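Local atomic coordinates of acetyl-CoA acetyltransferase (Elizabethkingia anophelis NUHP1, PDB entry 6BN2), a protein that probably catalyses the reversible condensation of two acetyl-CoA molecules to acetoacetyl-CoA, as a homotetrameric enzyme of the thiolase family. Residues A289-E294 with P300-P305; L313-I318 with K336-D341; I306-A311 with A394-N399. All coordinates share one frame; numbering follows the deposited sequence.

Contact 1. Residues A289-E294 with P300-P305; sequences AAQAPE and PAKALP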
loop_
_atom_site.group_PDB
_atom_site.type_symbol
_atom_site.label_atom_id
_atom_site.label_comp_id
_atom_site.label_asym_id
_atom_site.label_seq_id
_atom_site.Cartn_x
_atom_site.Cartn_y
_atom_site.Cartn_z
ATOM N N ALA A 289 15.081 -1.717 -7.373
ATOM C CA ALA A 289 16.413 -1.792 -6.785
ATOM C C ALA A 289 16.476 -0.818 -5.619
ATOM O O ALA A 289 15.653 0.089 -5.509
ATOM C CB ALA A 289 17.504 -1.460 -7.816
ATOM N N ALA A 290 17.455 -1.011 -4.741
ATOM C CA ALA A 290 17.614 -0.064 -3.644
ATOM C C ALA A 290 19.080 0.081 -3.281
ATOM O O ALA A 290 19.886 -0.829 -3.491
ATOM C CB ALA A 290 16.795 -0.505 -2.413
ATOM N N GLN A 291 19.422 1.235 -2.720
ATOM C CA GLN A 291 20.734 1.424 -2.119
ATOM C C GLN A 291 20.553 2.299 -0.881
ATOM O O GLN A 291 19.444 2.438 -0.347
ATOM C CB GLN A 291 21.721 1.981 -3.159
ATOM C CG GLN A 291 21.106 3.025 -4.008
ATOM C CD GLN A 291 21.914 3.409 -5.259
ATOM O OE1 GLN A 291 22.591 2.595 -5.900
ATOM N NE2 GLN A 291 21.827 4.663 -5.604
ATOM N N ALA A 292 21.655 2.859 -0.381
ATOM C CA ALA A 292 21.580 3.641 0.848
ATOM C C ALA A 292 20.502 4.716 0.721
ATOM O O ALA A 292 20.346 5.301 -0.357
ATOM C CB ALA A 292 22.927 4.299 1.150
ATOM N N PRO A 293 19.735 4.986 1.782
ATOM C CA PRO A 293 18.651 5.977 1.680
ATOM C C PRO A 293 19.098 7.317 1.125
ATOM O O PRO A 293 18.368 7.913 0.321
ATOM C CB PRO A 293 18.167 6.101 3.133
ATOM C CG PRO A 293 18.368 4.682 3.687
ATOM C CD PRO A 293 19.641 4.171 3.012
ATOM N N GLU A 294 20.283 7.795 1.519
ATOM C CA GLU A 294 20.751 9.080 1.025
ATOM C C GLU A 294 21.115 9.027 -0.450
ATOM O O GLU A 294 21.317 10.087 -1.059
ATOM C CB GLU A 294 21.950 9.563 1.848
ATOM C CG GLU A 294 23.201 8.715 1.689
ATOM C CD GLU A 294 23.329 7.603 2.727
ATOM O OE1 GLU A 294 22.303 7.065 3.225
ATOM O OE2 GLU A 294 24.488 7.261 3.048
ATOM N N PRO A 300 17.615 4.953 -9.733
ATOM C CA PRO A 300 17.095 4.566 -11.058
ATOM C C PRO A 300 18.168 3.972 -11.945
ATOM O O PRO A 300 17.874 3.073 -12.745
ATOM C CB PRO A 300 16.544 5.892 -11.619
ATOM C CG PRO A 300 16.089 6.622 -10.361
ATOM C CD PRO A 300 17.232 6.340 -9.403
ATOM N N ALA A 301 19.413 4.445 -11.821
ATOM C CA ALA A 301 20.508 3.897 -12.624
ATOM C C ALA A 301 20.883 2.484 -12.209
ATOM O O ALA A 301 21.571 1.794 -12.974
ATOM C CB ALA A 301 21.732 4.814 -12.540
ATOM N N LYS A 302 20.458 2.037 -11.016
ATOM C CA LYS A 302 20.594 0.640 -10.608
ATOM C C LYS A 302 19.398 -0.204 -11.047
ATOM O O LYS A 302 19.573 -1.362 -11.453
ATOM C CB LYS A 302 20.768 0.552 -9.083
ATOM C CG LYS A 302 21.052 -0.866 -8.568
ATOM C CD LYS A 302 21.191 -0.911 -7.044
ATOM C CE LYS A 302 21.498 -2.331 -6.589
ATOM N NZ LYS A 302 21.630 -2.438 -5.092
ATOM N N ALA A 303 18.181 0.353 -10.987
ATOM C CA ALA A 303 16.992 -0.439 -11.311
ATOM C C ALA A 303 16.873 -0.705 -12.807
ATOM O O ALA A 303 16.496 -1.812 -13.210
ATOM C CB ALA A 303 15.723 0.265 -10.804
ATOM N N LEU A 304 17.157 0.299 -13.648
ATOM C CA LEU A 304 16.944 0.106 -15.084
ATOM C C LEU A 304 17.789 -1.030 -15.659
ATOM O O LEU A 304 17.240 -1.858 -16.408
ATOM C CB LEU A 304 17.174 1.424 -15.844
ATOM C CG LEU A 304 17.052 1.265 -17.362
ATOM C CD1 LEU A 304 15.654 0.794 -17.735
ATOM C CD2 LEU A 304 17.353 2.587 -18.042
ATOM N N PRO A 305 19.087 -1.159 -15.351
ATOM C CA PRO A 305 19.837 -2.309 -15.877
ATOM C C PRO A 305 19.259 -3.650 -15.470
ATOM O O PRO A 305 19.352 -4.606 -16.250
ATOM C CB PRO A 305 21.247 -2.102 -15.300
ATOM C CG PRO A 305 21.341 -0.592 -15.155
ATOM C CD PRO A 305 19.969 -0.197 -14.660
HETATM O O HOH W 1 18.728 -3.612 -4.948
#
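Lys302 lays its butyl chain over the methyl group of Ala289, with Lys302 CG 3.7 Å from Ala289 CB. The chain is extended throughout: CG stands opposite the backbone N (chi1 -175°) and the later torsions keep it straight, which carries the ammonium group past Ala289 to the carbonyl of Ala290. There Lys302 NZ donates a hydrogen bond of 2.9 Å to Ala290 O. The C=O...NZ angle is 155° and the donor lies 24° off the carbonyl plane. Water 1 closes a small ring beside this bond, since it accepts from Ala290 N at 2.9 Å and from Lys302 NZ at 3.1 Å.

This is the place in the C-terminal thiolase domain where strand 281-290 gives way, through a short loop, to helix 300-311, which folds back onto the sheet. Small residues allow a near approach: Ala289 and Ala303 come within 4.8 Å between CA atoms, and Ala289 CB lies 3.9 Å from Ala303 CB. On the loop side, Gln291 runs past Lys302 in the opposite direction, bringing Gln291 OE1 to 3.9 Å from Lys302 CD, a van der Waals contact. The amide's other end, Gln291 NE2, is hydrogen-bonded to Trp295 O within the connecting loop. The side chain of Gln291 lies about 8 Å from that of Cys386, a predicted proton acceptor. The second subunit covers part of this region, where its Thr86 packs on Lys302.

Contact 2. Residues L313-I318 with K336-D341; sequences LTINDI and KILGLD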
loop_
_atom_site.group_PDB
_atom_site.type_symbol
_atom_site.label_atom_id
_atom_site.label_comp_id
_atom_site.label_asym_id
_atom_site.label_seq_id
_atom_site.Cartn_x
_atom_site.Cartn_y
_atom_site.Cartn_z
ATOM N N LEU A 313 17.448 -7.135 -23.192
ATOM C CA LEU A 313 17.691 -5.962 -24.011
ATOM C C LEU A 313 18.880 -5.194 -23.449
ATOM O O LEU A 313 19.259 -5.354 -22.291
ATOM C CB LEU A 313 16.462 -5.036 -24.063
ATOM C CG LEU A 313 15.242 -5.621 -24.765
ATOM C CD1 LEU A 313 14.060 -4.671 -24.580
ATOM C CD2 LEU A 313 15.541 -5.841 -26.251
ATOM N N THR A 314 19.482 -4.371 -24.293
ATOM C CA THR A 314 20.535 -3.476 -23.849
ATOM C C THR A 314 20.023 -2.050 -23.849
ATOM O O THR A 314 18.971 -1.736 -24.415
ATOM C CB THR A 314 21.769 -3.569 -24.748
ATOM O OG1 THR A 314 21.443 -3.030 -26.042
ATOM C CG2 THR A 314 22.223 -5.013 -24.899
ATOM N N ILE A 315 20.809 -1.168 -23.236
ATOM C CA ILE A 315 20.405 0.231 -23.179
ATOM C C ILE A 315 20.288 0.822 -24.582
ATOM O O ILE A 315 19.438 1.693 -24.823
ATOM C CB ILE A 315 21.373 1.015 -22.268
ATOM C CG1 ILE A 315 20.741 2.343 -21.852
ATOM C CG2 ILE A 315 22.716 1.217 -22.941
ATOM C CD1 ILE A 315 20.732 2.570 -20.370
ATOM N N ASN A 316 21.084 0.326 -25.541
ATOM C CA ASN A 316 20.996 0.786 -26.928
ATOM C C ASN A 316 19.693 0.386 -27.607
ATOM O O ASN A 316 19.352 0.966 -28.643
ATOM C CB ASN A 316 22.167 0.242 -27.743
ATOM C CG ASN A 316 23.351 1.188 -27.756
ATOM O OD1 ASN A 316 23.382 2.169 -27.007
ATOM N ND2 ASN A 316 24.330 0.904 -28.610
ATOM N N ASP A 317 18.974 -0.600 -27.072
ATOM C CA ASP A 317 17.700 -1.009 -27.660
ATOM C C ASP A 317 16.548 -0.087 -27.287
ATOM O O ASP A 317 15.471 -0.198 -27.883
ATOM C CB ASP A 317 17.370 -2.440 -27.224
ATOM C CG ASP A 317 18.323 -3.461 -27.827
ATOM O OD1 ASP A 317 18.476 -3.494 -29.069
ATOM O OD2 ASP A 317 18.957 -4.225 -27.072
ATOM N N ILE A 318 16.735 0.804 -26.322
ATOM C CA ILE A 318 15.654 1.663 -25.853
ATOM C C ILE A 318 15.631 2.938 -26.684
ATOM O O ILE A 318 16.655 3.620 -26.821
ATOM C CB ILE A 318 15.816 1.999 -24.365
ATOM C CG1 ILE A 318 15.923 0.724 -23.517
ATOM C CG2 ILE A 318 14.654 2.890 -23.928
ATOM C CD1 ILE A 318 14.705 -0.215 -23.628
ATOM N N LYS A 336 23.811 11.058 -16.741
ATOM C CA LYS A 336 25.266 11.028 -16.769
ATOM C C LYS A 336 25.792 9.632 -16.457
ATOM O O LYS A 336 26.725 9.148 -17.112
ATOM C CB LYS A 336 25.782 12.043 -15.745
ATOM C CG LYS A 336 27.073 12.718 -16.041
ATOM C CD LYS A 336 27.366 13.723 -14.919
ATOM C CE LYS A 336 28.708 14.398 -15.114
ATOM N NZ LYS A 336 28.943 15.448 -14.090
ATOM N N ILE A 337 25.204 8.981 -15.453
ATOM C CA ILE A 337 25.664 7.663 -15.023
ATOM C C ILE A 337 25.422 6.634 -16.113
ATOM O O ILE A 337 26.280 5.790 -16.384
ATOM C CB ILE A 337 24.955 7.269 -13.718
ATOM C CG1 ILE A 337 25.447 8.162 -12.577
ATOM C CG2 ILE A 337 25.171 5.781 -13.399
ATOM C CD1 ILE A 337 24.552 8.039 -11.327
ATOM N N LEU A 338 24.247 6.681 -16.739
ATOM C CA LEU A 338 23.875 5.727 -17.776
ATOM C C LEU A 338 24.359 6.137 -19.157
ATOM O O LEU A 338 24.249 5.339 -20.093
ATOM C CB LEU A 338 22.350 5.551 -17.806
ATOM C CG LEU A 338 21.743 4.923 -16.557
ATOM C CD1 LEU A 338 20.213 5.061 -16.596
ATOM C CD2 LEU A 338 22.165 3.464 -16.453
ATOM N N GLY A 339 24.881 7.352 -19.309
ATOM C CA GLY A 339 25.368 7.787 -20.603
ATOM C C GLY A 339 24.262 8.059 -21.594
ATOM O O GLY A 339 24.459 7.879 -22.800
ATOM N N LEU A 340 23.108 8.499 -21.118
ATOM C CA LEU A 340 21.958 8.664 -21.995
ATOM C C LEU A 340 22.024 9.971 -22.764
ATOM O O LEU A 340 22.489 10.996 -22.265
ATOM C CB LEU A 340 20.660 8.624 -21.201
ATOM C CG LEU A 340 20.439 7.371 -20.349
ATOM C CD1 LEU A 340 19.079 7.441 -19.725
ATOM C CD2 LEU A 340 20.584 6.121 -21.195
ATOM N N ASP A 341 21.536 9.914 -23.996
ATOM C CA ASP A 341 21.333 11.098 -24.815
ATOM C C ASP A 341 20.137 11.882 -24.282
ATOM O O ASP A 341 19.014 11.380 -24.301
ATOM C CB ASP A 341 21.088 10.658 -26.254
ATOM C CG ASP A 341 20.914 11.813 -27.210
ATOM O OD1 ASP A 341 20.910 11.538 -28.430
ATOM O OD2 ASP A 341 20.810 12.982 -26.769
#
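Ile315 bridges an 8.5 Å gap between backbones, measured from its CA to that of Leu338, almost entirely with one methyl group. Ile315 CD1 reaches Leu340 CD2 at 3.6 Å and Leu338 CB at a looser 4.3 Å; no hydrogen bond joins the two segments, and together they bury just 107 Å². The receiving segment holds the Schellman motif that ends helix 328-338. Gly339, at positive phi (72°), is its C-prime residue, with Leu340 N bonded back to Asn335 O and a weak bond from Gly339 N to Lys336 O. This turn places Leu338, on the last helical turn, and Leu340, just beyond it, so that both can meet the isoleucine.

Ile315 sits in the 3-10 turn 315-317, between helix 300-311 and strand 320-323. Its CG1 branch extends away from the backbone N (chi1 -163°), which sends CG1 toward the other segment and lets CD1 lead the contact, where the side chains of Ile315 and Leu340 cross obliquely. Phe321 of strand 320-323 touches both of them. The contact therefore joins two surface connections beside that strand by apolar packing. A calcium ion lies about 6 Å from the side chain of Leu340, and Gly339 belongs to a calcium site seen in a crystal structure of this protein.

The turn carrying Ile315 is closed by its own polar bonds. Asp317 OD2 accepts from Thr314 N at 2.8 Å through its anti lone pair, along a nearly straight N-H...O line of 171°, and also from Thr314 OG1 at 2.9 Å, which approaches from above the carboxylate plane.

Contact 3. Residues I306-A311 with A394-N399; sequences IALAKA and AIVIEN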
loop_
_atom_site.group_PDB
_atom_site.type_symbol
_atom_site.label_atom_id
_atom_site.label_comp_id
_atom_site.label_asym_id
_atom_site.label_seq_id
_atom_site.Cartn_x
_atom_site.Cartn_y
_atom_site.Cartn_z
ATOM N N ILE A 306 18.655 -3.757 -14.281
ATOM C CA ILE A 306 18.030 -5.024 -13.897
ATOM C C ILE A 306 16.855 -5.328 -14.813
ATOM O O ILE A 306 16.695 -6.460 -15.297
ATOM C CB ILE A 306 17.590 -4.997 -12.423
ATOM C CG1 ILE A 306 18.793 -4.740 -11.513
ATOM C CG2 ILE A 306 16.924 -6.329 -12.073
ATOM C CD1 ILE A 306 18.414 -4.577 -10.050
ATOM N N ALA A 307 16.013 -4.322 -15.056
ATOM C CA ALA A 307 14.879 -4.511 -15.957
ATOM C C ALA A 307 15.353 -4.844 -17.364
ATOM O O ALA A 307 14.769 -5.703 -18.037
ATOM C CB ALA A 307 13.983 -3.269 -15.964
ATOM N N LEU A 308 16.411 -4.178 -17.836
ATOM C CA LEU A 308 16.918 -4.500 -19.169
ATOM C C LEU A 308 17.391 -5.940 -19.247
ATOM O O LEU A 308 17.105 -6.641 -20.222
ATOM C CB LEU A 308 18.048 -3.548 -19.559
ATOM C CG LEU A 308 17.587 -2.105 -19.777
ATOM C CD1 LEU A 308 18.803 -1.188 -19.980
ATOM C CD2 LEU A 308 16.662 -2.038 -20.987
ATOM N N ALA A 309 18.119 -6.406 -18.228
ATOM C CA ALA A 309 18.603 -7.782 -18.266
ATOM C C ALA A 309 17.442 -8.769 -18.269
ATOM O O ALA A 309 17.486 -9.793 -18.966
ATOM C CB ALA A 309 19.538 -8.045 -17.088
ATOM N N LYS A 310 16.391 -8.471 -17.509
ATOM C CA LYS A 310 15.209 -9.325 -17.520
ATOM C C LYS A 310 14.529 -9.325 -18.885
ATOM O O LYS A 310 13.981 -10.354 -19.299
ATOM C CB LYS A 310 14.245 -8.877 -16.419
ATOM C CG LYS A 310 14.794 -9.196 -15.028
ATOM C CD LYS A 310 13.897 -8.603 -13.946
ATOM C CE LYS A 310 12.615 -9.421 -13.768
ATOM N NZ LYS A 310 11.751 -8.830 -12.684
ATOM N N ALA A 311 14.576 -8.202 -19.605
ATOM C CA ALA A 311 14.028 -8.114 -20.957
ATOM C C ALA A 311 14.942 -8.704 -22.022
ATOM O O ALA A 311 14.518 -8.807 -23.177
ATOM C CB ALA A 311 13.738 -6.654 -21.316
ATOM N N ALA A 394 11.732 0.442 -12.150
ATOM C CA ALA A 394 11.924 0.654 -13.583
ATOM C C ALA A 394 11.051 -0.316 -14.360
ATOM O O ALA A 394 10.804 -1.443 -13.918
ATOM C CB ALA A 394 13.395 0.454 -13.995
ATOM N N ILE A 395 10.605 0.109 -15.543
ATOM C CA ILE A 395 9.759 -0.737 -16.370
ATOM C C ILE A 395 10.132 -0.514 -17.833
ATOM O O ILE A 395 10.466 0.606 -18.239
ATOM C CB ILE A 395 8.263 -0.458 -16.092
ATOM C CG1 ILE A 395 7.366 -1.454 -16.832
ATOM C CG2 ILE A 395 7.891 1.021 -16.427
ATOM C CD1 ILE A 395 5.897 -1.361 -16.370
ATOM N N VAL A 396 10.129 -1.600 -18.607
ATOM C CA VAL A 396 10.409 -1.571 -20.043
ATOM C C VAL A 396 9.124 -1.936 -20.766
ATOM O O VAL A 396 8.483 -2.940 -20.426
ATOM C CB VAL A 396 11.546 -2.553 -20.398
ATOM C CG1 VAL A 396 11.786 -2.574 -21.915
ATOM C CG2 VAL A 396 12.822 -2.171 -19.644
ATOM N N ILE A 397 8.732 -1.128 -21.759
ATOM C CA ILE A 397 7.519 -1.429 -22.508
ATOM C C ILE A 397 7.847 -1.451 -23.989
ATOM O O ILE A 397 8.856 -0.902 -24.440
ATOM C CB ILE A 397 6.369 -0.435 -22.235
ATOM C CG1 ILE A 397 6.722 0.964 -22.732
ATOM C CG2 ILE A 397 5.976 -0.443 -20.752
ATOM C CD1 ILE A 397 5.561 1.970 -22.594
ATOM N N GLU A 398 6.991 -2.137 -24.742
ATOM C CA GLU A 398 7.117 -2.220 -26.190
ATOM C C GLU A 398 5.883 -1.576 -26.797
ATOM O O GLU A 398 4.760 -2.020 -26.547
ATOM C CB GLU A 398 7.263 -3.668 -26.667
ATOM C CG GLU A 398 7.372 -3.761 -28.206
ATOM C CD GLU A 398 7.299 -5.191 -28.727
ATOM O OE1 GLU A 398 7.321 -6.137 -27.908
ATOM O OE2 GLU A 398 7.214 -5.366 -29.962
ATOM N N ASN A 399 6.092 -0.522 -27.570
ATOM C CA ASN A 399 4.992 0.090 -28.302
ATOM C C ASN A 399 4.446 -0.877 -29.347
ATOM O O ASN A 399 5.207 -1.515 -30.082
ATOM C CB ASN A 399 5.476 1.381 -28.963
ATOM C CG ASN A 399 4.388 2.055 -29.794
ATOM O OD1 ASN A 399 3.214 2.050 -29.412
ATOM N ND2 ASN A 399 4.774 2.632 -30.944
#
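Helix segment 306-311 crosses strand segment 394-399 at -39°, their axes approaching to 8.0 Å and their N-to-C directions roughly aligned; Ala307 and Ile395 are the nearest pair, 6.4 Å apart at CA. The helix belongs to one of the alpha layers of the layered alpha/beta thiolase fold and packs on its sheet.

Ala307 directs its methyl at the strand, where Ala307 CB meets Val396 CG2 at 4.0 Å and Ala394 CB at 4.3 Å. Val396 presents CG2 because its CG1 stands opposite the backbone N (chi1 177°), leaving CG2 beside that N. Leu308 reaches the same methyl from the next helical position, with Leu308 CD2 4.1 Å from Val396 CG2; the two side chains cross at about a right angle. Thus one methyl of Val396 receives both helix residues.

Lys310 NZ forms a salt bridge to Asp114 of the second subunit and a hydrogen bond to Tyr286 O. With no hydrogen bond across the interface and all four touching residues buried, these two segments meet through apolar packing, consistent with shape fit rather than polar pairing.

How the contacts relate
Contacts 1 and 3 are buried and use successive halves of helix 300-311 on neighbouring strands of one sheet, 281-290 and 391-399. Contact 2 lies at the surface, beyond the helix on the side of strand 320-323, outermost in this chain's sheet. Contact 1 alone of the three has a hydrogen bond across its segments; contacts 2 and 3 are both apolar, contact 3 buried and contact 2 small and at the surface. The helix connects them directly. Leu304 CD2 packs on Leu338 CD1 at 4.0 Å, Leu304 CA sits 3.7 Å from Ala394 CB, and Leu313 N makes a probable hydrogen bond of 3.0 Å to Leu308 O.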